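Local coordinates for dihydrodipicolinate synthase (Aquifex aeolicus, PDB 2EHH), which catalyses the condensation of pyruvate with aspartate beta-semialdehyde to 4-hydroxy-tetrahydrodipicolinate, through a Schiff-base intermediate, in the diaminopimelate route to lysine, at the interface of chains A and B. Sequence-based numbering; all coordinates share one arbitrary frame. Chains: chain A/B, Dihydrodipicolinate synthase.

Contacts 1 and 2 are neighbouring patches of one two-fold interface in the homotetramer, a dimer of dimers; by family resemblance it is probably where two dimers meet. Their C-alpha centres lie about 8 Å apart, and both use helix 167-177 of chain A against helix 226-242 of chain B, sharing A:Ser171 and B:Tyr234. Contact 1 adds the end of helix 191-196 of chain A, the loop after it and the start of that helix in chain B, combining hydrogen bonds with packing around A:Leu197; contact 2 is a more charged flank. The centres lie about 16 and 18 Å from A:Lys161, the Schiff-base lysine, suggesting a structural role.

Contact 1: the interface of chains A and B. Residues chain A 170-171, 174, 196-198; chain B 192-193, 230, 233-234.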
# COMPACT_ATOMS: atom_id res chain seq x y z
N ILE A 170 -11.76 -14.34 -1.22
CA ILE A 170 -13.02 -14.97 -1.61
C ILE A 170 -12.87 -16.49 -1.49
O ILE A 170 -13.75 -17.18 -0.95
CB ILE A 170 -13.41 -14.59 -3.06
CG1 ILE A 170 -13.50 -13.07 -3.20
CG2 ILE A 170 -14.73 -15.24 -3.44
CD1 ILE A 170 -14.43 -12.38 -2.20
N SER A 171 -11.76 -17.03 -1.98
CA SER A 171 -11.52 -18.47 -1.89
C SER A 171 -11.56 -18.92 -0.44
O SER A 171 -12.19 -19.93 -0.11
CB SER A 171 -10.14 -18.83 -2.47
OG SER A 171 -10.15 -18.78 -3.89
N VAL A 174 -15.27 -18.79 0.92
CA VAL A 174 -16.05 -19.89 0.34
C VAL A 174 -15.65 -21.24 0.95
O VAL A 174 -16.50 -22.04 1.34
CB VAL A 174 -15.88 -19.95 -1.19
CG1 VAL A 174 -16.52 -21.23 -1.74
CG2 VAL A 174 -16.53 -18.72 -1.83
N ALA A 196 -17.08 -17.29 -10.45
CA ALA A 196 -16.40 -18.48 -10.96
C ALA A 196 -15.84 -19.24 -9.75
O ALA A 196 -15.68 -20.46 -9.79
CB ALA A 196 -15.28 -18.08 -11.91
N LEU A 197 -15.57 -18.51 -8.67
CA LEU A 197 -15.04 -19.10 -7.44
C LEU A 197 -16.12 -19.53 -6.45
O LEU A 197 -15.82 -20.13 -5.42
CB LEU A 197 -14.10 -18.11 -6.75
CG LEU A 197 -12.68 -17.99 -7.32
CD1 LEU A 197 -12.00 -16.74 -6.76
CD2 LEU A 197 -11.89 -19.24 -6.96
N GLY A 198 -17.38 -19.22 -6.74
CA GLY A 198 -18.44 -19.63 -5.83
C GLY A 198 -19.35 -18.54 -5.27
O GLY A 198 -20.26 -18.84 -4.49
N LEU B 192 -7.85 -20.17 -11.44
CA LEU B 192 -9.27 -20.34 -11.73
C LEU B 192 -9.94 -19.01 -12.13
O LEU B 192 -10.50 -18.90 -13.23
CB LEU B 192 -9.99 -20.98 -10.53
CG LEU B 192 -11.42 -21.47 -10.80
CD1 LEU B 192 -11.81 -22.55 -9.80
CD2 LEU B 192 -12.38 -20.29 -10.73
N PRO B 193 -9.89 -17.98 -11.27
CA PRO B 193 -10.53 -16.73 -11.68
C PRO B 193 -9.95 -16.08 -12.93
O PRO B 193 -10.68 -15.50 -13.72
CB PRO B 193 -10.41 -15.84 -10.44
CG PRO B 193 -9.22 -16.42 -9.70
CD PRO B 193 -9.41 -17.90 -9.88
N ARG B 230 -13.60 -25.68 -9.77
CA ARG B 230 -13.72 -25.30 -8.36
C ARG B 230 -13.41 -26.47 -7.44
O ARG B 230 -12.78 -26.28 -6.40
CB ARG B 230 -15.13 -24.78 -8.04
CG ARG B 230 -15.39 -23.34 -8.45
CD ARG B 230 -16.67 -22.80 -7.80
NE ARG B 230 -17.87 -23.46 -8.29
CZ ARG B 230 -18.43 -23.24 -9.48
NH1 ARG B 230 -17.89 -22.36 -10.32
NH2 ARG B 230 -19.53 -23.89 -9.82
N HIS B 233 -9.65 -26.76 -7.48
CA HIS B 233 -9.11 -25.54 -6.87
C HIS B 233 -9.16 -25.63 -5.35
O HIS B 233 -8.15 -25.45 -4.66
CB HIS B 233 -9.93 -24.34 -7.34
CG HIS B 233 -9.60 -23.06 -6.63
ND1 HIS B 233 -8.49 -22.30 -6.93
CD2 HIS B 233 -10.25 -22.39 -5.65
CE1 HIS B 233 -8.47 -21.22 -6.17
NE2 HIS B 233 -9.53 -21.25 -5.38
N TYR B 234 -10.34 -25.90 -4.81
CA TYR B 234 -10.49 -25.98 -3.37
C TYR B 234 -9.79 -27.19 -2.77
O TYR B 234 -9.35 -27.16 -1.62
CB TYR B 234 -11.98 -25.93 -3.01
CG TYR B 234 -12.52 -24.53 -3.18
CD1 TYR B 234 -12.07 -23.49 -2.35
CD2 TYR B 234 -13.40 -24.21 -4.21
CE1 TYR B 234 -12.48 -22.17 -2.56
CE2 TYR B 234 -13.82 -22.89 -4.42
CZ TYR B 234 -13.35 -21.88 -3.59
OH TYR B 234 -13.72 -20.57 -3.82
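The backbone leaves helix 191-196 at A:Ala196 and turns through A:Leu197 and A:Gly198 (phi 123°, easy for a residue without a side chain), so that A:Ala196 O meets B:Arg230 and A:Leu197 O meets B:Tyr234, both on helix 226-242. The phenol OH of B:Tyr234 gives its hydrogen to A:Leu197 O over 2.7 Å. It lies in the carbonyl plane on a lone pair, with a C=O...OH angle of 141°. Tyrosine suits the place because a long rigid ring carries the hydroxyl across while its flanks stay apolar. A:Val174 lies crosswise at the ring's tip, its CG1 methyl 3.7 Å from B:Tyr234 CZ, and the backbone of A:Ser171 meets the ring at its edge.

B:Arg230, bent at chi3, brings NH1 to 3.0 Å from A:Ala196 O. This oxygen lies in the guanidinium plane, but the donor stands above the carbonyl plane rather than on a lone pair.

A third polar link joins A:Ser171 OG to B:His233 NE2 at 3.0 Å, its direction undecided. CG of B:His233 is anti to the backbone N (chi1 171°), and the imidazole places CD2 over the centre of the B:Tyr234 ring, 3.6 Å above its plane, a second-shell support for the phenol.

A:Leu197 fills the middle with its two methyl branches: CD1 faces the B:Pro193 ring, whereas A:Leu197 CD2 points to the B:His233 imidazole, 3.5 Å from its NE2. B:Leu192 slides past in the opposite direction. Small A:Ala196 lets that leucine come close, its CB lying 3.8 Å from B:Leu192 CD2.

Contact 2: the interface of chains A and B. Residues chain A 168, 171-172, 175; chain B 234, 237-238, 241.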
# COMPACT_ATOMS: atom_id res chain seq x y z
N ASP A 168 -8.19 -14.27 -3.44
CA ASP A 168 -7.76 -15.25 -2.45
C ASP A 168 -8.63 -15.19 -1.20
O ASP A 168 -8.86 -16.20 -0.54
CB ASP A 168 -6.31 -15.00 -2.06
CG ASP A 168 -5.45 -16.20 -2.29
OD1 ASP A 168 -5.71 -17.26 -1.66
OD2 ASP A 168 -4.50 -16.09 -3.10
N SER A 171 -11.76 -17.03 -1.98
CA SER A 171 -11.52 -18.47 -1.89
C SER A 171 -11.56 -18.92 -0.44
O SER A 171 -12.19 -19.93 -0.11
CB SER A 171 -10.14 -18.83 -2.47
OG SER A 171 -10.15 -18.78 -3.89
N GLU A 172 -10.90 -18.16 0.42
CA GLU A 172 -10.84 -18.48 1.83
C GLU A 172 -12.23 -18.50 2.47
O GLU A 172 -12.56 -19.42 3.21
CB GLU A 172 -9.94 -17.49 2.56
CG GLU A 172 -9.37 -18.01 3.86
CD GLU A 172 -8.36 -19.14 3.66
OE1 GLU A 172 -7.35 -18.93 2.95
OE2 GLU A 172 -8.58 -20.24 4.21
N LYS A 175 -14.34 -21.47 1.04
CA LYS A 175 -13.83 -22.72 1.58
C LYS A 175 -14.10 -22.92 3.07
O LYS A 175 -14.56 -23.98 3.49
CB LYS A 175 -12.33 -22.83 1.32
CG LYS A 175 -11.70 -24.12 1.85
CD LYS A 175 -10.22 -24.19 1.53
CE LYS A 175 -9.59 -25.46 2.08
NZ LYS A 175 -10.24 -26.68 1.54
N TYR B 234 -10.34 -25.90 -4.81
CA TYR B 234 -10.49 -25.98 -3.37
C TYR B 234 -9.79 -27.19 -2.77
O TYR B 234 -9.35 -27.16 -1.62
CB TYR B 234 -11.98 -25.93 -3.01
CG TYR B 234 -12.52 -24.53 -3.18
CD1 TYR B 234 -12.07 -23.49 -2.35
CD2 TYR B 234 -13.40 -24.21 -4.21
CE1 TYR B 234 -12.48 -22.17 -2.56
CE2 TYR B 234 -13.82 -22.89 -4.42
CZ TYR B 234 -13.35 -21.88 -3.59
OH TYR B 234 -13.72 -20.57 -3.82
N HIS B 237 -6.24 -25.98 -2.55
CA HIS B 237 -6.02 -24.73 -1.83
C HIS B 237 -4.98 -24.79 -0.72
O HIS B 237 -4.15 -23.88 -0.60
CB HIS B 237 -7.33 -24.18 -1.27
CG HIS B 237 -7.27 -22.73 -0.91
ND1 HIS B 237 -7.21 -22.29 0.40
CD2 HIS B 237 -7.20 -21.62 -1.68
CE1 HIS B 237 -7.12 -20.97 0.41
NE2 HIS B 237 -7.11 -20.54 -0.84
N ASP B 238 -5.01 -25.83 0.10
CA ASP B 238 -4.04 -25.93 1.18
C ASP B 238 -2.62 -26.00 0.63
O ASP B 238 -1.70 -25.44 1.21
CB ASP B 238 -4.31 -27.15 2.07
CG ASP B 238 -5.58 -26.99 2.89
OD1 ASP B 238 -6.01 -25.84 3.10
OD2 ASP B 238 -6.13 -28.02 3.34
N LYS B 241 -1.46 -22.56 -0.68
CA LYS B 241 -1.09 -21.66 0.41
C LYS B 241 0.23 -22.01 1.11
O LYS B 241 1.06 -21.13 1.34
CB LYS B 241 -2.22 -21.61 1.46
CG LYS B 241 -1.99 -20.57 2.54
CD LYS B 241 -3.28 -20.21 3.28
CE LYS B 241 -3.57 -21.13 4.44
NZ LYS B 241 -4.85 -20.76 5.11
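Charge links A:Glu172 to B:Lys241 between helices 167-177 and 226-242 in a long salt bridge: B:Lys241 NZ is 3.8 Å from A:Glu172 OE1 and almost as near to the other carboxylate oxygen, so neither is clearly preferred. Flexible side chains suit such a place, the glutamate bent at chi2 and the lysine at chi3. The same OE1 lies in plane at the edge of the B:His237 imidazole, 3.3 Å from CE1, with carboxylate and ring planes 62° apart. This is a polar contact of carbon with oxygen, and the nearby acid might favour a protonated ring.

Hydrogen bonding adds little: A:Lys175 NZ gives a weak bond to the backbone O of B:Tyr234 at 3.3 Å. The lysine runs straight until its last bend (chi4 59°), which turns the amino group to that carbonyl. B:Asp238 OD1, 4.6 Å from A:Lys175 NZ, would add a mild long-range attraction.

Apolar packing comes from the lysine's stem, long enough to serve two aromatic residues before its charge begins. Its CB is 3.7 Å from B:Tyr234 CD1, and farther along CD is 3.7 Å from B:His237 ND1. B:His237, with CG anti to the backbone N (chi1 -162°), thus reaches between A:Lys175 and A:Glu172. An alanine here would probably leave a gap beside the lysine stem and free the A:Glu172 carboxylate to turn. The other ring nitrogen, NE2 of B:His237, lies 3.8 Å from A:Ser171 CB and 3.7 Å from A:Asp168 OD1.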